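Local atomic coordinates of proliferating cell nuclear antigen (Entamoeba histolytica, PDB entry 3P91), a protein that probably encircles DNA as a ring of three subunits and raises the processivity of DNA polymerase delta during replication. Residues I28-F33 against G74-H79; S48-V53 against F251-K256; E147-T152 against E217-A222; D226-S231 against L238-K243. All blocks are in the same frame, centred on the assembly; numbering follows the deposited sequence.

Contact 1 (I28-F33 against G74-H79); sequences IDKTNF and GINLTH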
loop_
_atom_site.group_PDB
_atom_site.type_symbol
_atom_site.label_atom_id
_atom_site.label_comp_id
_atom_site.label_asym_id
_atom_site.label_seq_id
_atom_site.Cartn_x
_atom_site.Cartn_y
_atom_site.Cartn_z
ATOM N N ILE A 28 3.865 19.925 14.444
ATOM C CA ILE A 28 2.959 20.629 15.345
ATOM C C ILE A 28 1.515 20.335 14.950
ATOM O O ILE A 28 1.211 20.209 13.765
ATOM C CB ILE A 28 3.263 22.166 15.400
ATOM C CG1 ILE A 28 2.285 22.891 16.325
ATOM C CG2 ILE A 28 3.256 22.788 14.014
ATOM C CD1 ILE A 28 2.585 22.717 17.793
ATOM N N ASP A 29 0.640 20.205 15.948
ATOM C CA ASP A 29 -0.755 19.792 15.736
ATOM C C ASP A 29 -1.741 20.958 15.582
ATOM O O ASP A 29 -2.536 21.000 14.646
ATOM C CB ASP A 29 -1.227 18.881 16.877
ATOM C CG ASP A 29 -0.489 17.544 16.918
ATOM O OD1 ASP A 29 -0.437 16.948 18.017
ATOM O OD2 ASP A 29 0.029 17.084 15.867
ATOM N N LYS A 30 -1.708 21.891 16.522
ATOM C CA LYS A 30 -2.533 23.082 16.422
ATOM C C LYS A 30 -1.625 24.302 16.398
ATOM O O LYS A 30 -0.646 24.364 17.134
ATOM C CB LYS A 30 -3.499 23.166 17.605
ATOM C CG LYS A 30 -4.407 21.965 17.739
ATOM C CD LYS A 30 -5.079 21.936 19.098
ATOM C CE LYS A 30 -5.787 20.605 19.333
ATOM N NZ LYS A 30 -6.306 20.503 20.730
ATOM N N THR A 31 -1.928 25.270 15.544
ATOM C CA THR A 31 -1.103 26.466 15.489
ATOM C C THR A 31 -1.865 27.672 14.962
ATOM O O THR A 31 -2.877 27.539 14.278
ATOM C CB THR A 31 0.190 26.238 14.671
ATOM O OG1 THR A 31 1.104 27.315 14.908
ATOM C CG2 THR A 31 -0.107 26.145 13.188
ATOM N N ASN A 32 -1.381 28.851 15.311
ATOM C CA ASN A 32 -1.966 30.071 14.814
ATOM C C ASN A 32 -1.370 30.455 13.480
ATOM O O ASN A 32 -0.156 30.424 13.289
ATOM C CB ASN A 32 -1.762 31.208 15.808
ATOM C CG ASN A 32 -2.702 31.125 16.976
ATOM O OD1 ASN A 32 -3.909 30.973 16.807
ATOM N ND2 ASN A 32 -2.156 31.215 18.175
ATOM N N PHE A 33 -2.245 30.807 12.554
ATOM C CA PHE A 33 -1.827 31.383 11.300
ATOM C C PHE A 33 -2.075 32.855 11.400
ATOM O O PHE A 33 -3.216 33.300 11.449
ATOM C CB PHE A 33 -2.627 30.800 10.148
ATOM C CG PHE A 33 -2.216 29.419 9.789
ATOM C CD1 PHE A 33 -1.601 29.163 8.585
ATOM C CD2 PHE A 33 -2.407 28.377 10.678
ATOM C CE1 PHE A 33 -1.208 27.886 8.261
ATOM C CE2 PHE A 33 -2.019 27.091 10.360
ATOM C CZ PHE A 33 -1.419 26.845 9.153
ATOM N N GLY A 74 -6.645 30.289 14.550
ATOM C CA GLY A 74 -6.283 29.119 15.324
ATOM C C GLY A 74 -6.677 27.841 14.611
ATOM O O GLY A 74 -7.850 27.493 14.540
ATOM N N ILE A 75 -5.683 27.125 14.098
ATOM C CA ILE A 75 -5.937 26.010 13.196
ATOM C C ILE A 75 -5.451 24.642 13.679
ATOM O O ILE A 75 -4.273 24.458 13.964
ATOM C CB ILE A 75 -5.329 26.295 11.815
ATOM C CG1 ILE A 75 -6.231 27.256 11.040
ATOM C CG2 ILE A 75 -5.136 25.011 11.045
ATOM C CD1 ILE A 75 -5.640 27.718 9.741
ATOM N N ASN A 76 -6.380 23.690 13.763
ATOM C CA ASN A 76 -6.045 22.287 13.999
ATOM C C ASN A 76 -5.617 21.656 12.684
ATOM O O ASN A 76 -6.442 21.451 11.788
ATOM C CB ASN A 76 -7.235 21.523 14.591
ATOM C CG ASN A 76 -6.928 20.052 14.830
ATOM O OD1 ASN A 76 -6.402 19.361 13.958
ATOM N ND2 ASN A 76 -7.254 19.570 16.022
ATOM N N LEU A 77 -4.326 21.359 12.575
ATOM C CA LEU A 77 -3.737 20.915 11.320
ATOM C C LEU A 77 -4.215 19.532 10.896
ATOM O O LEU A 77 -4.230 19.212 9.708
ATOM C CB LEU A 77 -2.212 20.977 11.403
ATOM C CG LEU A 77 -1.719 22.427 11.458
ATOM C CD1 LEU A 77 -0.425 22.547 12.216
ATOM C CD2 LEU A 77 -1.588 23.005 10.060
ATOM N N THR A 78 -4.616 18.716 11.863
ATOM C CA THR A 78 -5.193 17.421 11.542
ATOM C C THR A 78 -6.486 17.625 10.753
ATOM O O THR A 78 -6.745 16.928 9.768
ATOM C CB THR A 78 -5.446 16.573 12.808
ATOM O OG1 THR A 78 -4.194 16.124 13.335
ATOM C CG2 THR A 78 -6.291 15.366 12.483
ATOM N N HIS A 79 -7.285 18.601 11.167
ATOM C CA HIS A 79 -8.550 18.859 10.494
ATOM C C HIS A 79 -8.377 19.516 9.135
ATOM O O HIS A 79 -9.144 19.246 8.210
ATOM C CB HIS A 79 -9.471 19.679 11.384
ATOM C CG HIS A 79 -9.827 18.982 12.654
ATOM N ND1 HIS A 79 -10.497 19.599 13.686
ATOM C CD2 HIS A 79 -9.588 17.712 13.061
ATOM C CE1 HIS A 79 -10.663 18.736 14.673
ATOM N NE2 HIS A 79 -10.120 17.584 14.319
#

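Contact 2 (S48-V53 against F251-K256); sequences SHVSLV and FYLAPK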
loop_
_atom_site.group_PDB
_atom_site.type_symbol
_atom_site.label_atom_id
_atom_site.label_comp_id
_atom_site.label_asym_id
_atom_site.label_seq_id
_atom_site.Cartn_x
_atom_site.Cartn_y
_atom_site.Cartn_z
ATOM N N SER A 48 6.826 18.992 21.062
ATOM C CA SER A 48 7.612 18.663 22.247
ATOM C C SER A 48 8.212 19.873 22.950
ATOM O O SER A 48 8.873 19.722 23.977
ATOM C CB SER A 48 8.732 17.708 21.879
ATOM O OG SER A 48 8.203 16.550 21.286
ATOM N N HIS A 49 7.990 21.063 22.405
ATOM C CA HIS A 49 8.567 22.255 22.986
ATOM C C HIS A 49 10.057 22.055 23.051
ATOM O O HIS A 49 10.674 22.221 24.097
ATOM C CB HIS A 49 8.015 22.471 24.387
ATOM C CG HIS A 49 6.590 22.911 24.396
ATOM N ND1 HIS A 49 5.811 22.919 23.259
ATOM C CD2 HIS A 49 5.803 23.371 25.396
ATOM C CE1 HIS A 49 4.605 23.366 23.558
ATOM N NE2 HIS A 49 4.574 23.648 24.848
ATOM N N VAL A 50 10.625 21.682 21.915
ATOM C CA VAL A 50 12.033 21.336 21.824
ATOM C C VAL A 50 12.673 22.143 20.712
ATOM O O VAL A 50 13.871 22.420 20.735
ATOM C CB VAL A 50 12.205 19.829 21.530
ATOM C CG1 VAL A 50 13.463 19.577 20.738
ATOM C CG2 VAL A 50 12.204 19.029 22.819
ATOM N N SER A 51 11.857 22.528 19.740
ATOM C CA SER A 51 12.353 23.223 18.572
ATOM C C SER A 51 11.389 24.312 18.150
ATOM O O SER A 51 10.351 24.533 18.773
ATOM C CB SER A 51 12.540 22.242 17.419
ATOM O OG SER A 51 11.291 21.689 17.027
ATOM N N LEU A 52 11.738 24.982 17.063
ATOM C CA LEU A 52 11.001 26.138 16.608
ATOM C C LEU A 52 10.641 25.917 15.158
ATOM O O LEU A 52 11.462 25.431 14.380
ATOM C CB LEU A 52 11.886 27.379 16.732
ATOM C CG LEU A 52 11.350 28.714 17.243
ATOM C CD1 LEU A 52 10.721 29.551 16.128
ATOM C CD2 LEU A 52 10.379 28.491 18.392
ATOM N N VAL A 53 9.407 26.259 14.806
ATOM C CA VAL A 53 8.969 26.261 13.420
ATOM C C VAL A 53 8.731 27.697 12.983
ATOM O O VAL A 53 8.184 28.494 13.738
ATOM C CB VAL A 53 7.655 25.474 13.234
ATOM C CG1 VAL A 53 7.363 25.293 11.762
ATOM C CG2 VAL A 53 7.725 24.129 13.944
ATOM N N PHE A 251 13.130 25.332 10.346
ATOM C CA PHE A 251 13.122 24.727 11.663
ATOM C C PHE A 251 14.407 25.079 12.376
ATOM O O PHE A 251 15.458 25.172 11.747
ATOM C CB PHE A 251 13.031 23.221 11.549
ATOM C CG PHE A 251 11.838 22.753 10.811
ATOM C CD1 PHE A 251 10.672 22.460 11.483
ATOM C CD2 PHE A 251 11.880 22.595 9.446
ATOM C CE1 PHE A 251 9.562 22.016 10.806
ATOM C CE2 PHE A 251 10.778 22.151 8.763
ATOM C CZ PHE A 251 9.613 21.863 9.444
ATOM N N TYR A 252 14.312 25.263 13.691
ATOM C CA TYR A 252 15.467 25.589 14.515
ATOM C C TYR A 252 15.618 24.555 15.601
ATOM O O TYR A 252 14.708 24.363 16.408
ATOM C CB TYR A 252 15.298 26.961 15.154
ATOM C CG TYR A 252 15.232 28.092 14.163
ATOM C CD1 TYR A 252 16.335 28.894 13.936
ATOM C CD2 TYR A 252 14.064 28.356 13.449
ATOM C CE1 TYR A 252 16.286 29.932 13.038
ATOM C CE2 TYR A 252 14.005 29.396 12.537
ATOM C CZ TYR A 252 15.125 30.183 12.342
ATOM O OH TYR A 252 15.103 31.229 11.447
ATOM N N LEU A 253 16.770 23.892 15.618
ATOM C CA LEU A 253 17.017 22.833 16.581
ATOM C C LEU A 253 18.396 22.941 17.227
ATOM O O LEU A 253 19.424 22.974 16.547
ATOM C CB LEU A 253 16.837 21.464 15.926
ATOM C CG LEU A 253 16.986 20.281 16.881
ATOM C CD1 LEU A 253 15.877 20.271 17.926
ATOM C CD2 LEU A 253 17.017 18.969 16.109
ATOM N N ALA A 254 18.408 22.988 18.552
ATOM C CA ALA A 254 19.649 23.099 19.296
ATOM C C ALA A 254 20.389 21.759 19.366
ATOM O O ALA A 254 19.776 20.705 19.527
ATOM C CB ALA A 254 19.366 23.627 20.690
ATOM N N PRO A 255 21.720 21.796 19.248
ATOM C CA PRO A 255 22.501 20.559 19.340
ATOM C C PRO A 255 22.400 19.901 20.723
ATOM O O PRO A 255 22.042 20.559 21.701
ATOM C CB PRO A 255 23.927 21.030 19.047
ATOM C CG PRO A 255 23.913 22.479 19.334
ATOM C CD PRO A 255 22.565 22.968 18.980
ATOM N N LYS A 256 22.682 18.604 20.790
ATOM C CA LYS A 256 22.619 17.878 22.047
ATOM C C LYS A 256 24.052 17.681 22.488
ATOM O O LYS A 256 24.956 17.740 21.657
ATOM C CB LYS A 256 21.917 16.536 21.861
#

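Contact 3 (E147-T152 against E217-A222); sequences EFLKIT and EFAKSA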
loop_
_atom_site.group_PDB
_atom_site.type_symbol
_atom_site.label_atom_id
_atom_site.label_comp_id
_atom_site.label_asym_id
_atom_site.label_seq_id
_atom_site.Cartn_x
_atom_site.Cartn_y
_atom_site.Cartn_z
ATOM N N GLU A 147 16.840 13.182 -1.090
ATOM C CA GLU A 147 17.945 12.325 -0.667
ATOM C C GLU A 147 18.186 12.505 0.820
ATOM O O GLU A 147 18.518 11.557 1.525
ATOM C CB GLU A 147 19.223 12.632 -1.449
ATOM N N PHE A 148 18.006 13.725 1.305
ATOM C CA PHE A 148 18.140 13.963 2.732
ATOM C C PHE A 148 17.046 13.254 3.529
ATOM O O PHE A 148 17.276 12.781 4.643
ATOM C CB PHE A 148 18.132 15.452 3.052
ATOM C CG PHE A 148 18.301 15.740 4.508
ATOM C CD1 PHE A 148 19.520 15.528 5.127
ATOM C CD2 PHE A 148 17.240 16.191 5.267
ATOM C CE1 PHE A 148 19.679 15.783 6.475
ATOM C CE2 PHE A 148 17.393 16.440 6.610
ATOM C CZ PHE A 148 18.612 16.241 7.216
ATOM N N LEU A 149 15.853 13.182 2.959
ATOM C CA LEU A 149 14.764 12.496 3.629
ATOM C C LEU A 149 15.051 10.999 3.702
ATOM O O LEU A 149 14.865 10.361 4.741
ATOM C CB LEU A 149 13.452 12.749 2.895
ATOM C CG LEU A 149 12.249 11.969 3.411
ATOM C CD1 LEU A 149 12.089 12.156 4.910
ATOM C CD2 LEU A 149 11.013 12.401 2.664
ATOM N N LYS A 150 15.506 10.440 2.593
ATOM C CA LYS A 150 15.814 9.018 2.545
ATOM C C LYS A 150 16.731 8.669 3.697
ATOM O O LYS A 150 16.549 7.662 4.384
ATOM C CB LYS A 150 16.504 8.678 1.230
ATOM C CG LYS A 150 16.946 7.244 1.135
ATOM C CD LYS A 150 17.832 7.036 -0.077
ATOM C CE LYS A 150 17.891 5.564 -0.461
ATOM N NZ LYS A 150 18.148 4.684 0.717
ATOM N N ILE A 151 17.719 9.530 3.901
ATOM C CA ILE A 151 18.735 9.291 4.898
ATOM C C ILE A 151 18.140 9.317 6.288
ATOM O O ILE A 151 18.374 8.414 7.077
ATOM C CB ILE A 151 19.849 10.315 4.793
ATOM C CG1 ILE A 151 20.540 10.184 3.435
ATOM C CG2 ILE A 151 20.843 10.127 5.924
ATOM C CD1 ILE A 151 21.685 11.151 3.237
ATOM N N THR A 152 17.364 10.348 6.591
ATOM C CA THR A 152 16.705 10.408 7.888
ATOM C C THR A 152 15.908 9.124 8.112
ATOM O O THR A 152 15.858 8.593 9.222
ATOM C CB THR A 152 15.812 11.677 8.050
ATOM O OG1 THR A 152 14.790 11.698 7.048
ATOM C CG2 THR A 152 16.640 12.926 7.915
ATOM N N GLU A 217 11.528 14.061 11.383
ATOM C CA GLU A 217 10.193 14.638 11.197
ATOM C C GLU A 217 10.291 15.911 10.364
ATOM O O GLU A 217 9.443 16.182 9.523
ATOM C CB GLU A 217 9.521 14.924 12.545
ATOM N N PHE A 218 11.340 16.691 10.598
ATOM C CA PHE A 218 11.566 17.917 9.853
ATOM C C PHE A 218 11.788 17.596 8.392
ATOM O O PHE A 218 11.297 18.296 7.511
ATOM C CB PHE A 218 12.811 18.642 10.371
ATOM C CG PHE A 218 12.664 19.208 11.752
ATOM C CD1 PHE A 218 11.423 19.287 12.361
ATOM C CD2 PHE A 218 13.776 19.675 12.438
ATOM C CE1 PHE A 218 11.292 19.810 13.635
ATOM C CE2 PHE A 218 13.652 20.199 13.712
ATOM C CZ PHE A 218 12.408 20.264 14.311
ATOM N N ALA A 219 12.557 16.543 8.151
ATOM C CA ALA A 219 12.989 16.173 6.811
ATOM C C ALA A 219 11.818 15.887 5.891
ATOM O O ALA A 219 11.940 15.979 4.670
ATOM C CB ALA A 219 13.910 14.971 6.871
ATOM N N LYS A 220 10.682 15.539 6.482
ATOM C CA LYS A 220 9.491 15.199 5.715
ATOM C C LYS A 220 8.880 16.406 5.021
ATOM O O LYS A 220 7.856 16.282 4.357
ATOM C CB LYS A 220 8.442 14.552 6.611
ATOM C CG LYS A 220 8.888 13.268 7.255
ATOM C CD LYS A 220 7.835 12.781 8.234
ATOM C CE LYS A 220 8.326 11.580 9.021
ATOM N NZ LYS A 220 7.333 11.169 10.050
ATOM N N SER A 221 9.503 17.568 5.178
ATOM C CA SER A 221 9.038 18.787 4.524
ATOM C C SER A 221 9.582 18.893 3.102
ATOM O O SER A 221 9.354 19.885 2.410
ATOM C CB SER A 221 9.445 20.016 5.336
ATOM O OG SER A 221 8.838 19.994 6.613
ATOM N N ALA A 222 10.298 17.856 2.679
ATOM C CA ALA A 222 10.938 17.800 1.365
ATOM C C ALA A 222 10.062 18.269 0.199
ATOM O O ALA A 222 10.535 18.978 -0.679
ATOM C CB ALA A 222 11.477 16.387 1.100
#

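Contact 4 (D226-S231 against L238-K243); sequences DNVKLS and LIMEFK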
loop_
_atom_site.group_PDB
_atom_site.type_symbol
_atom_site.label_atom_id
_atom_site.label_comp_id
_atom_site.label_asym_id
_atom_site.label_seq_id
_atom_site.Cartn_x
_atom_site.Cartn_y
_atom_site.Cartn_z
ATOM N N ASP A 226 12.967 21.443 -3.826
ATOM C CA ASP A 226 13.842 20.422 -4.407
ATOM C C ASP A 226 15.033 20.092 -3.513
ATOM O O ASP A 226 15.404 18.924 -3.355
ATOM C CB ASP A 226 14.335 20.855 -5.789
ATOM C CG ASP A 226 13.333 20.551 -6.888
ATOM O OD1 ASP A 226 12.820 19.411 -6.925
ATOM O OD2 ASP A 226 13.056 21.455 -7.707
ATOM N N ASN A 227 15.616 21.133 -2.931
ATOM C CA ASN A 227 16.749 20.995 -2.030
ATOM C C ASN A 227 16.415 21.410 -0.595
ATOM O O ASN A 227 15.476 22.167 -0.358
ATOM C CB ASN A 227 17.927 21.820 -2.549
ATOM C CG ASN A 227 18.524 21.248 -3.825
ATOM O OD1 ASN A 227 18.729 20.043 -3.942
ATOM N ND2 ASN A 227 18.811 22.114 -4.784
ATOM N N VAL A 228 17.184 20.902 0.362
ATOM C CA VAL A 228 17.077 21.348 1.747
ATOM C C VAL A 228 18.355 22.072 2.139
ATOM O O VAL A 228 19.443 21.661 1.742
ATOM C CB VAL A 228 16.840 20.176 2.719
ATOM C CG1 VAL A 228 17.956 19.161 2.615
ATOM C CG2 VAL A 228 16.703 20.692 4.149
ATOM N N LYS A 229 18.229 23.152 2.902
ATOM C CA LYS A 229 19.405 23.863 3.373
ATOM C C LYS A 229 19.588 23.759 4.882
ATOM O O LYS A 229 18.744 24.201 5.658
ATOM C CB LYS A 229 19.384 25.327 2.943
ATOM C CG LYS A 229 20.759 25.967 2.991
ATOM C CD LYS A 229 20.710 27.424 2.625
ATOM C CE LYS A 229 20.121 28.235 3.751
ATOM N NZ LYS A 229 20.318 29.692 3.524
ATOM N N LEU A 230 20.709 23.170 5.284
ATOM C CA LEU A 230 21.042 23.027 6.684
ATOM C C LEU A 230 22.152 24.000 7.037
ATOM O O LEU A 230 23.262 23.913 6.510
ATOM C CB LEU A 230 21.520 21.612 6.972
ATOM C CG LEU A 230 20.673 20.401 6.581
ATOM C CD1 LEU A 230 20.426 20.346 5.083
ATOM C CD2 LEU A 230 21.380 19.135 7.035
ATOM N N SER A 231 21.851 24.927 7.934
ATOM C CA SER A 231 22.849 25.851 8.435
ATOM C C SER A 231 23.378 25.325 9.753
ATOM O O SER A 231 22.648 25.237 10.736
ATOM C CB SER A 231 22.244 27.230 8.608
ATOM O OG SER A 231 21.888 27.763 7.352
ATOM N N LEU A 238 20.835 24.446 14.813
ATOM C CA LEU A 238 20.849 24.221 13.384
ATOM C C LEU A 238 19.604 24.829 12.747
ATOM O O LEU A 238 18.570 24.962 13.394
ATOM C CB LEU A 238 20.878 22.715 13.117
ATOM C CG LEU A 238 20.529 22.204 11.721
ATOM C CD1 LEU A 238 21.721 22.235 10.793
ATOM C CD2 LEU A 238 19.957 20.820 11.831
ATOM N N ILE A 239 19.712 25.197 11.475
ATOM C CA ILE A 239 18.552 25.586 10.691
ATOM C C ILE A 239 18.356 24.602 9.551
ATOM O O ILE A 239 19.294 24.275 8.826
ATOM C CB ILE A 239 18.717 26.975 10.058
ATOM C CG1 ILE A 239 19.363 27.940 11.034
ATOM C CG2 ILE A 239 17.375 27.523 9.595
ATOM C CD1 ILE A 239 19.687 29.247 10.401
ATOM N N MET A 240 17.129 24.127 9.395
ATOM C CA MET A 240 16.780 23.337 8.229
ATOM C C MET A 240 15.727 24.120 7.466
ATOM O O MET A 240 14.611 24.278 7.937
ATOM C CB MET A 240 16.249 21.964 8.645
ATOM C CG MET A 240 16.153 20.955 7.516
ATOM S SD MET A 240 15.470 19.376 8.072
ATOM C CE MET A 240 16.739 18.849 9.209
ATOM N N GLU A 241 16.099 24.629 6.297
ATOM C CA GLU A 241 15.226 25.503 5.527
ATOM C C GLU A 241 14.701 24.880 4.238
ATOM O O GLU A 241 15.458 24.348 3.434
ATOM C CB GLU A 241 15.957 26.793 5.180
ATOM C CG GLU A 241 15.255 27.593 4.100
ATOM C CD GLU A 241 16.103 28.731 3.578
ATOM O OE1 GLU A 241 16.119 28.946 2.349
ATOM O OE2 GLU A 241 16.752 29.413 4.396
ATOM N N PHE A 242 13.392 24.969 4.043
ATOM C CA PHE A 242 12.772 24.579 2.791
ATOM C C PHE A 242 12.166 25.803 2.108
ATOM O O PHE A 242 11.047 26.210 2.417
ATOM C CB PHE A 242 11.701 23.521 3.038
ATOM C CG PHE A 242 12.232 22.260 3.634
ATOM C CD1 PHE A 242 12.647 21.217 2.824
ATOM C CD2 PHE A 242 12.342 22.122 5.006
ATOM C CE1 PHE A 242 13.156 20.056 3.373
ATOM C CE2 PHE A 242 12.844 20.960 5.558
ATOM C CZ PHE A 242 13.252 19.929 4.742
ATOM N N LYS A 243 12.916 26.389 1.181
ATOM C CA LYS A 243 12.455 27.566 0.458
ATOM C C LYS A 243 11.770 27.218 -0.862
ATOM O O LYS A 243 12.408 26.727 -1.793
ATOM C CB LYS A 243 13.615 28.530 0.213
ATOM C CG LYS A 243 13.272 29.660 -0.740
ATOM C CD LYS A 243 14.322 30.753 -0.680
ATOM C CE LYS A 243 15.688 30.235 -1.077
ATOM N NZ LYS A 243 15.723 29.841 -2.513
HETATM O O HOH W 1 15.540 25.166 0.702
#

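Contact 1 (I28-F33 against G74-H79)
Leu77 and Ile75 fill the hollow that Ile28, Thr31 and Phe33 line on one side of the paired backbones. Ile75 crosses Phe33 at about a right angle, and its CD1 tip lies over one face of the ring, 3.9 Å from the centroid and nearest to CD2, in a CH-pi contact. CB and CG2 of Ile75 rest against CE2 of the same ring. Phe33 CG stands beside its own backbone N, anti to the carbonyl carbon (chi1 -75°), and the ring beyond it meets Ile75 and Leu77. Leu77 divides its two methyls: CD2 meets Phe33 CZ at the ring edge, in plane, at 3.9 Å, while CD1 packs against Thr31 CG2 at 3.7 Å and comes within 3.2 Å of Ile28 O. Leu24 of helix 14-25 covers both Phe33 and Leu77. Here strand 71-76, the outermost of the long sheet within the PCNA chain, pairs antiparallel with strand 30-36 and runs directly into helix 77-84. Thr31 and Ile75 form a hydrogen-bonded pair. Beyond the last bridge, Leu77 N, already helical, still bonds Asp29 O at 2.8 Å, almost straight out from the carbonyl. Asn76 is the N-cap, its OD1 receiving His79 N at 3.0 Å from above the amide plane and Thr78 N weakly. On the other face, that of Lys30 and Asn32, Lys30 CE lies 3.8 Å from Asn76 ND2, and Asn32 OD1 settles on Gly74 CA at 3.4 Å. Past the helix start, His79 packs on Met180 of the second subunit.

Contact 2 (S48-V53 against F251-K256)
Leu253 reaches across to Val50 and Ser51 with a single methyl. Its CG is anti to the backbone N (chi1 -176°), and chi2 of 65° brings CD1 to 3.8 Å from Val50 CG1 and 3.9 Å from Ser51 CB. Ser51 carries OG between its backbone N and carbonyl carbon (chi1 64°), and this hydroxyl bonds Gln214 of helix 212-218. The first bridge pair, Leu52 with Tyr252, is joined by two backbone hydrogen bonds, Leu52 N to Tyr252 O at 3.1 Å and Tyr252 N to Leu52 O at 2.9 Å. Their CB atoms touch at 3.8 Å, and the Tyr252 ring presents its edge to Leu52 O. On the opposite face Val53 and Phe251 lie side by side and point the same way, with Val53 CG1 4.1 Å from Phe251 CE1; the Phe251 ring is also stacked with Phe218. Here strand 52-57 of the N-terminal half pairs antiparallel with strand 247-253, the last strand of the chain, so one continuous sheet runs across both halves of the subunit, as in other PCNA proteins. Before the pairing starts, the loop is gathered by Asp46, whose OD2 accepts the backbone N of both Val50 and Ser51. Leu52 O takes a further CA-H...O contact from Phe251 CA at 3.3 Å beside its N-H bond. The junction of the two halves is thus held mainly by backbone bonds and apolar side chains, and the buried Ser51 hydroxyl is satisfied by Gln214 rather than across the strands.

Contact 3 (E147-T152 against E217-A222)
Leu149 and Thr152 are set against Ala219 by their side-chain torsions. Leu149 CG is anti to its backbone N (chi1 174°), and chi2 of 52° sets CD1 against Ala219, 3.9 Å from its CB and 3.8 Å from its O. Thr152 OG1 stands between its backbone N and carbonyl carbon (chi1 60°), which lets the hydroxyl turn back into its own helix and donate to Leu149 O at 2.7 Å. The same rotation places OG1 3.4 Å and CG2 3.6 Å from Ala219 CB. Phe148 completes the pocket round this methyl, its ring atom CE2 lying 3.8 Å from Ala219 CB, while Thr152 CG2 rests on one face of the ring, offset toward the rim. Leu149 extends the contact beyond Ala219: CD1 touches Lys220 CG, and CD2 approaches Ala222 CB at 4.3 Å. The contact packs helix 145-158 against the C-terminal part of helix 212-218 and the residues that follow. Helices of this kind line the central hole of a PCNA ring. Lys150 NZ, on the same helix, forms a salt bridge with Asp154 and a hydrogen bond to Ala86 O of the third subunit. No hydrogen bond links the two segments. Cohesion is van der Waals packing, centred on the Ala219 methyl among Phe148, Leu149 and Thr152, and the Thr152 hydroxyl is satisfied within its own helix although OG1 lies against that methyl.

Contact 4 (D226-S231 against L238-K243)
Strands 227-232 and 238-244 form an antiparallel beta hairpin within the C-terminal half, locked by two hydrogen-bonded pairs, Lys229 with Glu241 and Ser231 with Ile239. The four backbone bonds include Glu241 N to Lys229 O and Ser231 N to Ile239 O, both 2.8 Å. On the buried face, Val228 CG2, anti to its backbone N, packs tightly on Met240 CG at 3.4 Å and lies over one face of the Phe242 ring, 4.0 Å from the centroid, as a CH-pi contact. Leu230 CB meets Leu238 CD1 at 3.9 Å on the same side. The other face is more polar: the side chains of Lys229 and Glu241 run side by side, and Lys229 NZ makes a long salt bridge to Glu241 OE2 at 3.7 Å. Next to them Ile239 CD1 touches Ser231 CB at 3.7 Å. At the far end from the turn, a water donates to the backbone O of Asn227 and of Glu241 and accepts from Lys243 N. Strand 139-144 flanks the hairpin beside 227-232, strand 247-253 flanks it beside 238-244, and Phe148 of helix 145-158 covers Val228, Leu230 and Met240.

From the N terminus, residues 28-33 open contact 1 and 48-53 open contact 2 before contact 1 closes at 74-79, so these two cross along the chain. The loop of contact 2 closes only at 251-256, 198 residues after 48-53 at the nearest ends, and both contact 3 and contact 4 are nested inside it. These come in series: 147-152 meets 217-222, then the short hairpin 226-231 with 238-243 follows. Contacts 1, 2 and 4 lie on one sheet, which contact 2 carries from the N-terminal to the C-terminal half. Contact 3 joins two helices of the C-terminal half, touching contact 4 through Phe148 and Met240, and contact 2 through Phe218 and Phe251.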